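Local coordinates for protein beta-hexosaminidase (Neisseria gonorrhoeae, PDB 6JTJ) that probably removes the terminal beta-1,4-linked N-acetylglucosamine from peptidoglycan fragments during cell-wall recycling, as a family 3 glycoside hydrolase, at residues Pro40-Phe54 and Leu64-Asn78. Sequence-based numbering, arbitrary orientation.
Sequences PHIPRGPVMADIAAF and LLDPAIGGIILFRRN
Val47-Ala49 pairs in parallel with Ile69-Ile72, the strand axes 4.5 Å apart at closest and inclined by 33°, and a beta bulge shifts the register by one residue between Val47 and Met48. Three N-H...O=C bonds carry the ladder: Gly70 N to Val47 O, Ala49 N to Gly71 O, and Ile73 N to Ala49 O. Ahead of it, Gly45 N meets Ile69 O from above the carbonyl plane at 3.0 Å, and the bond from Val47 N to Ala68 O is weak and bent. On one face of the sheet the CB of Ala49 touches the CD1 atoms of Ile69 and Ile72; on the other, Met48 SD reaches Ile73 CB at 4.1 Å, the two side chains nearly perpendicular.

Beyond the strands the link passes to side chains. Asn78 ND2 spends both hydrogens on carbonyls close to its amide plane, 2.9 Å to Ile51 O and 2.9 Å to Ala53 O, while Asn78 OD1 accepts from Phe75 N on an in-plane lone pair; these bonds fix the amide's rotation. Arg77 NH2 donates a hydrogen bond to Ile51 O (2.8 Å) from the face of that carbonyl opposite to Asn78 ND2. The same NH2 forms a salt bridge with Asp50 OD2 (2.9 Å), its hydrogen bond weak in geometry, the carboxylate and guanidinium planes being 86° apart; Asn326 binds both partners, through its N to Asp50 and its OD1 to Arg77. Ile51 CG1, set between its backbone N and carbonyl carbon (chi1 54°), lies with CD1 against Leu74 CD2, and both residues also pack on helix 82-94.

Joined through helix 58-64, the two strands form a beta-alpha-beta unit of the TIM-barrel-like domain of family 3 glycosidases, and Ile73, touching the bound N-acetylglucosamine and neighbouring Asp105, a predicted substrate-binding residue, places the second strand beside the sugar site.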
loop_
_atom_site.group_PDB
_atom_site.type_symbol
_atom_site.label_atom_id
_atom_site.label_comp_id
_atom_site.label_asym_id
_atom_site.label_seq_id
_atom_site.Cartn_x
_atom_site.Cartn_y
_atom_site.Cartn_z
ATOM N N PRO C 40 9.701 -7.329 -38.494
ATOM C CA PRO C 40 9.783 -8.769 -38.203
ATOM C C PRO C 40 8.495 -9.376 -37.614
ATOM O O PRO C 40 7.818 -8.740 -36.799
ATOM C CB PRO C 40 10.936 -8.872 -37.193
ATOM C CG PRO C 40 11.105 -7.500 -36.636
ATOM C CD PRO C 40 10.654 -6.539 -37.694
ATOM N N HIS C 41 8.172 -10.595 -38.041
ATOM C CA HIS C 41 7.055 -11.320 -37.473
ATOM C C HIS C 41 7.564 -12.308 -36.424
ATOM O O HIS C 41 8.181 -13.310 -36.763
ATOM C CB HIS C 41 6.254 -12.055 -38.537
ATOM C CG HIS C 41 4.997 -12.665 -38.003
ATOM N ND1 HIS C 41 4.978 -13.888 -37.359
ATOM C CD2 HIS C 41 3.724 -12.204 -37.972
ATOM C CE1 HIS C 41 3.743 -14.160 -36.975
ATOM N NE2 HIS C 41 2.964 -13.156 -37.337
ATOM N N ILE C 42 7.305 -12.000 -35.155
ATOM C CA ILE C 42 7.784 -12.787 -34.017
ATOM C C ILE C 42 6.609 -13.022 -33.062
ATOM O O ILE C 42 5.913 -12.075 -32.706
ATOM C CB ILE C 42 8.869 -12.018 -33.235
ATOM C CG1 ILE C 42 9.863 -11.347 -34.194
ATOM C CG2 ILE C 42 9.585 -12.943 -32.260
ATOM C CD1 ILE C 42 10.860 -10.421 -33.517
ATOM N N PRO C 43 6.371 -14.273 -32.660
ATOM C CA PRO C 43 5.311 -14.451 -31.676
ATOM C C PRO C 43 5.564 -13.622 -30.398
ATOM O O PRO C 43 6.729 -13.342 -30.036
ATOM C CB PRO C 43 5.357 -15.951 -31.369
ATOM C CG PRO C 43 6.053 -16.575 -32.532
ATOM C CD PRO C 43 6.995 -15.544 -33.053
ATOM N N ARG C 44 4.482 -13.212 -29.743
ATOM C CA ARG C 44 4.606 -12.471 -28.489
ATOM C C ARG C 44 5.164 -13.406 -27.437
ATOM O O ARG C 44 4.620 -14.483 -27.212
ATOM C CB ARG C 44 3.258 -11.943 -28.048
ATOM C CG ARG C 44 2.661 -10.894 -28.950
ATOM C CD ARG C 44 1.262 -10.551 -28.485
ATOM N NE ARG C 44 0.700 -9.420 -29.211
ATOM C CZ ARG C 44 -0.460 -9.410 -29.850
ATOM N NH1 ARG C 44 -1.269 -10.478 -29.865
ATOM N NH2 ARG C 44 -0.827 -8.303 -30.475
ATOM N N GLY C 45 6.277 -13.008 -26.827
ATOM C CA GLY C 45 6.899 -13.806 -25.776
ATOM C C GLY C 45 6.159 -13.703 -24.462
ATOM O O GLY C 45 5.230 -12.917 -24.336
ATOM N N PRO C 46 6.591 -14.475 -23.455
ATOM C CA PRO C 46 5.894 -14.516 -22.160
ATOM C C PRO C 46 6.392 -13.520 -21.114
ATOM O O PRO C 46 6.136 -13.705 -19.937
ATOM C CB PRO C 46 6.167 -15.947 -21.685
ATOM C CG PRO C 46 7.535 -16.232 -22.203
ATOM C CD PRO C 46 7.613 -15.535 -23.548
ATOM N N VAL C 47 7.094 -12.480 -21.525
ATOM C CA VAL C 47 7.596 -11.492 -20.578
ATOM C C VAL C 47 6.966 -10.160 -20.896
ATOM O O VAL C 47 6.943 -9.758 -22.055
ATOM C CB VAL C 47 9.128 -11.362 -20.665
ATOM C CG1 VAL C 47 9.639 -10.249 -19.765
ATOM C CG2 VAL C 47 9.794 -12.675 -20.299
ATOM N N MET C 48 6.468 -9.476 -19.879
ATOM C CA MET C 48 5.998 -8.112 -20.029
ATOM C C MET C 48 7.018 -7.208 -19.362
ATOM O O MET C 48 7.297 -7.324 -18.178
ATOM C CB MET C 48 4.622 -7.928 -19.399
ATOM C CG MET C 48 4.070 -6.517 -19.507
ATOM S SD MET C 48 2.317 -6.358 -19.039
ATOM C CE MET C 48 1.524 -6.430 -20.636
ATOM N N ALA C 49 7.617 -6.333 -20.146
ATOM C CA ALA C 49 8.695 -5.494 -19.645
ATOM C C ALA C 49 8.178 -4.073 -19.564
ATOM O O ALA C 49 6.976 -3.862 -19.616
ATOM C CB ALA C 49 9.912 -5.612 -20.551
ATOM N N ASP C 50 9.074 -3.105 -19.421
ATOM C CA ASP C 50 8.668 -1.713 -19.390
ATOM C C ASP C 50 9.787 -0.840 -19.933
ATOM O O ASP C 50 10.766 -1.342 -20.454
ATOM C CB ASP C 50 8.260 -1.312 -17.971
ATOM C CG ASP C 50 9.412 -1.310 -17.005
ATOM O OD1 ASP C 50 10.570 -1.579 -17.418
ATOM O OD2 ASP C 50 9.144 -1.065 -15.807
ATOM N N ILE C 51 9.629 0.464 -19.834
ATOM C CA ILE C 51 10.582 1.373 -20.445
ATOM C C ILE C 51 10.800 2.568 -19.539
ATOM O O ILE C 51 10.006 2.834 -18.640
ATOM C CB ILE C 51 10.159 1.780 -21.871
ATOM C CG1 ILE C 51 8.738 2.335 -21.881
ATOM C CG2 ILE C 51 10.245 0.562 -22.791
ATOM C CD1 ILE C 51 8.358 2.990 -23.192
ATOM N N ALA C 52 11.898 3.277 -19.779
ATOM C CA ALA C 52 12.402 4.238 -18.811
ATOM C C ALA C 52 11.656 5.551 -18.809
ATOM O O ALA C 52 11.336 6.084 -17.741
ATOM C CB ALA C 52 13.882 4.474 -19.052
ATOM N N ALA C 53 11.385 6.097 -19.982
ATOM C CA ALA C 53 10.905 7.476 -20.052
ATOM C C ALA C 53 9.920 7.698 -21.192
ATOM O O ALA C 53 9.079 6.831 -21.458
ATOM C CB ALA C 53 12.100 8.436 -20.124
ATOM N N PHE C 54 9.999 8.844 -21.864
ATOM C CA PHE C 54 8.935 9.269 -22.772
ATOM C C PHE C 54 9.043 8.712 -24.202
ATOM O O PHE C 54 8.037 8.628 -24.906
ATOM C CB PHE C 54 8.882 10.794 -22.818
ATOM C CG PHE C 54 8.837 11.442 -21.456
ATOM C CD1 PHE C 54 7.845 11.100 -20.539
ATOM C CD2 PHE C 54 9.781 12.392 -21.094
ATOM C CE1 PHE C 54 7.799 11.691 -19.288
ATOM C CE2 PHE C 54 9.736 12.994 -19.844
ATOM C CZ PHE C 54 8.745 12.644 -18.942
ATOM N N LEU C 64 13.165 -4.792 -26.893
ATOM C CA LEU C 64 11.773 -5.149 -27.172
ATOM C C LEU C 64 11.620 -6.050 -28.394
ATOM O O LEU C 64 10.524 -6.556 -28.654
ATOM C CB LEU C 64 10.894 -3.900 -27.330
ATOM C CG LEU C 64 10.808 -2.864 -26.195
ATOM C CD1 LEU C 64 9.470 -2.139 -26.222
ATOM C CD2 LEU C 64 11.095 -3.415 -24.806
ATOM N N LEU C 65 12.703 -6.228 -29.154
ATOM C CA LEU C 65 12.693 -7.137 -30.287
ATOM C C LEU C 65 12.946 -8.560 -29.854
ATOM O O LEU C 65 12.728 -9.489 -30.629
ATOM C CB LEU C 65 13.717 -6.701 -31.350
ATOM C CG LEU C 65 13.244 -5.507 -32.188
ATOM C CD1 LEU C 65 14.403 -4.859 -32.931
ATOM C CD2 LEU C 65 12.161 -5.939 -33.161
ATOM N N ASP C 66 13.408 -8.740 -28.623
ATOM C CA ASP C 66 13.741 -10.067 -28.137
ATOM C C ASP C 66 12.493 -10.948 -28.127
ATOM O O ASP C 66 11.436 -10.514 -27.676
ATOM C CB ASP C 66 14.350 -9.958 -26.743
ATOM C CG ASP C 66 15.035 -11.231 -26.292
ATOM O OD1 ASP C 66 14.374 -12.287 -26.197
ATOM O OD2 ASP C 66 16.243 -11.168 -25.997
ATOM N N PRO C 67 12.597 -12.184 -28.649
ATOM C CA PRO C 67 11.411 -13.060 -28.680
ATOM C C PRO C 67 10.817 -13.413 -27.296
ATOM O O PRO C 67 9.684 -13.878 -27.234
ATOM C CB PRO C 67 11.921 -14.339 -29.386
ATOM C CG PRO C 67 13.410 -14.258 -29.354
ATOM C CD PRO C 67 13.759 -12.803 -29.312
ATOM N N ALA C 68 11.577 -13.205 -26.221
ATOM C CA ALA C 68 11.081 -13.414 -24.867
ATOM C C ALA C 68 9.988 -12.408 -24.468
ATOM O O ALA C 68 9.153 -12.697 -23.615
ATOM C CB ALA C 68 12.228 -13.368 -23.867
ATOM N N ILE C 69 9.979 -11.256 -25.120
ATOM C CA ILE C 69 9.067 -10.190 -24.768
ATOM C C ILE C 69 7.786 -10.241 -25.592
ATOM O O ILE C 69 7.828 -10.473 -26.808
ATOM C CB ILE C 69 9.790 -8.848 -24.884
ATOM C CG1 ILE C 69 10.899 -8.838 -23.835
ATOM C CG2 ILE C 69 8.817 -7.691 -24.690
ATOM C CD1 ILE C 69 11.665 -7.547 -23.749
ATOM N N GLY C 70 6.649 -10.088 -24.908
ATOM C CA GLY C 70 5.329 -10.052 -25.560
ATOM C C GLY C 70 4.503 -8.811 -25.310
ATOM O O GLY C 70 3.518 -8.578 -26.006
ATOM N N GLY C 71 4.898 -7.994 -24.333
ATOM C CA GLY C 71 4.161 -6.771 -24.024
ATOM C C GLY C 71 4.930 -5.812 -23.135
ATOM O O GLY C 71 6.027 -6.106 -22.685
ATOM N N ILE C 72 4.314 -4.674 -22.874
ATOM C CA ILE C 72 4.910 -3.584 -22.120
ATOM C C ILE C 72 3.864 -2.993 -21.176
ATOM O O ILE C 72 2.711 -2.800 -21.552
ATOM C CB ILE C 72 5.364 -2.463 -23.079
ATOM C CG1 ILE C 72 6.557 -2.922 -23.933
ATOM C CG2 ILE C 72 5.690 -1.176 -22.334
ATOM C CD1 ILE C 72 7.790 -3.315 -23.143
ATOM N N ILE C 73 4.282 -2.687 -19.953
ATOM C CA ILE C 73 3.448 -1.956 -19.015
ATOM C C ILE C 73 4.025 -0.557 -18.889
ATOM O O ILE C 73 5.232 -0.397 -18.713
ATOM C CB ILE C 73 3.326 -2.647 -17.622
ATOM C CG1 ILE C 73 2.542 -1.785 -16.628
ATOM C CG2 ILE C 73 4.691 -2.927 -17.010
ATOM C CD1 ILE C 73 2.206 -2.533 -15.349
ATOM N N LEU C 74 3.151 0.441 -18.963
ATOM C CA LEU C 74 3.551 1.828 -18.808
ATOM C C LEU C 74 3.191 2.376 -17.433
ATOM O O LEU C 74 2.305 1.860 -16.743
ATOM C CB LEU C 74 2.893 2.694 -19.879
ATOM C CG LEU C 74 3.258 2.334 -21.326
ATOM C CD1 LEU C 74 2.452 3.175 -22.296
ATOM C CD2 LEU C 74 4.750 2.513 -21.586
ATOM N N PHE C 75 3.913 3.426 -17.050
ATOM C CA PHE C 75 3.767 4.073 -15.759
ATOM C C PHE C 75 3.742 5.579 -15.965
ATOM O O PHE C 75 3.908 6.059 -17.085
ATOM C CB PHE C 75 4.930 3.688 -14.851
ATOM C CG PHE C 75 4.951 2.234 -14.494
ATOM C CD1 PHE C 75 4.125 1.744 -13.509
ATOM C CD2 PHE C 75 5.785 1.355 -15.164
ATOM C CE1 PHE C 75 4.144 0.415 -13.174
ATOM C CE2 PHE C 75 5.803 0.018 -14.845
ATOM C CZ PHE C 75 4.984 -0.451 -13.839
ATOM N N ARG C 76 3.557 6.327 -14.877
ATOM C CA ARG C 76 3.489 7.778 -14.968
ATOM C C ARG C 76 4.771 8.393 -15.559
ATOM O O ARG C 76 4.699 9.384 -16.248
ATOM C CB ARG C 76 3.186 8.407 -13.611
ATOM C CG ARG C 76 2.985 9.918 -13.675
ATOM C CD ARG C 76 2.388 10.488 -12.406
ATOM N NE ARG C 76 0.985 10.103 -12.225
ATOM C CZ ARG C 76 0.250 10.412 -11.158
ATOM N NH1 ARG C 76 0.763 11.144 -10.169
ATOM N NH2 ARG C 76 -1.007 9.984 -11.064
ATOM N N ARG C 77 5.925 7.794 -15.279
ATOM C CA ARG C 77 7.207 8.287 -15.805
ATOM C C ARG C 77 7.300 8.205 -17.329
ATOM O O ARG C 77 8.182 8.815 -17.929
ATOM C CB ARG C 77 8.383 7.506 -15.207
ATOM C CG ARG C 77 8.426 6.047 -15.614
ATOM C CD ARG C 77 9.696 5.374 -15.142
ATOM N NE ARG C 77 9.839 4.083 -15.811
ATOM C CZ ARG C 77 9.429 2.921 -15.316
ATOM N NH1 ARG C 77 8.869 2.849 -14.110
ATOM N NH2 ARG C 77 9.604 1.811 -16.018
ATOM N N ASN C 78 6.397 7.453 -17.947
ATOM C CA ASN C 78 6.347 7.345 -19.397
ATOM C C ASN C 78 5.375 8.335 -20.014
ATOM O O ASN C 78 5.138 8.292 -21.224
ATOM C CB ASN C 78 5.938 5.935 -19.806
ATOM C CG ASN C 78 6.801 4.877 -19.186
ATOM O OD1 ASN C 78 6.309 3.993 -18.484
ATOM N ND2 ASN C 78 8.109 4.949 -19.431
HETATM O O HOH W 1 8.401 -15.364 -29.152
HETATM O O HOH W 2 7.325 1.614 -18.712
#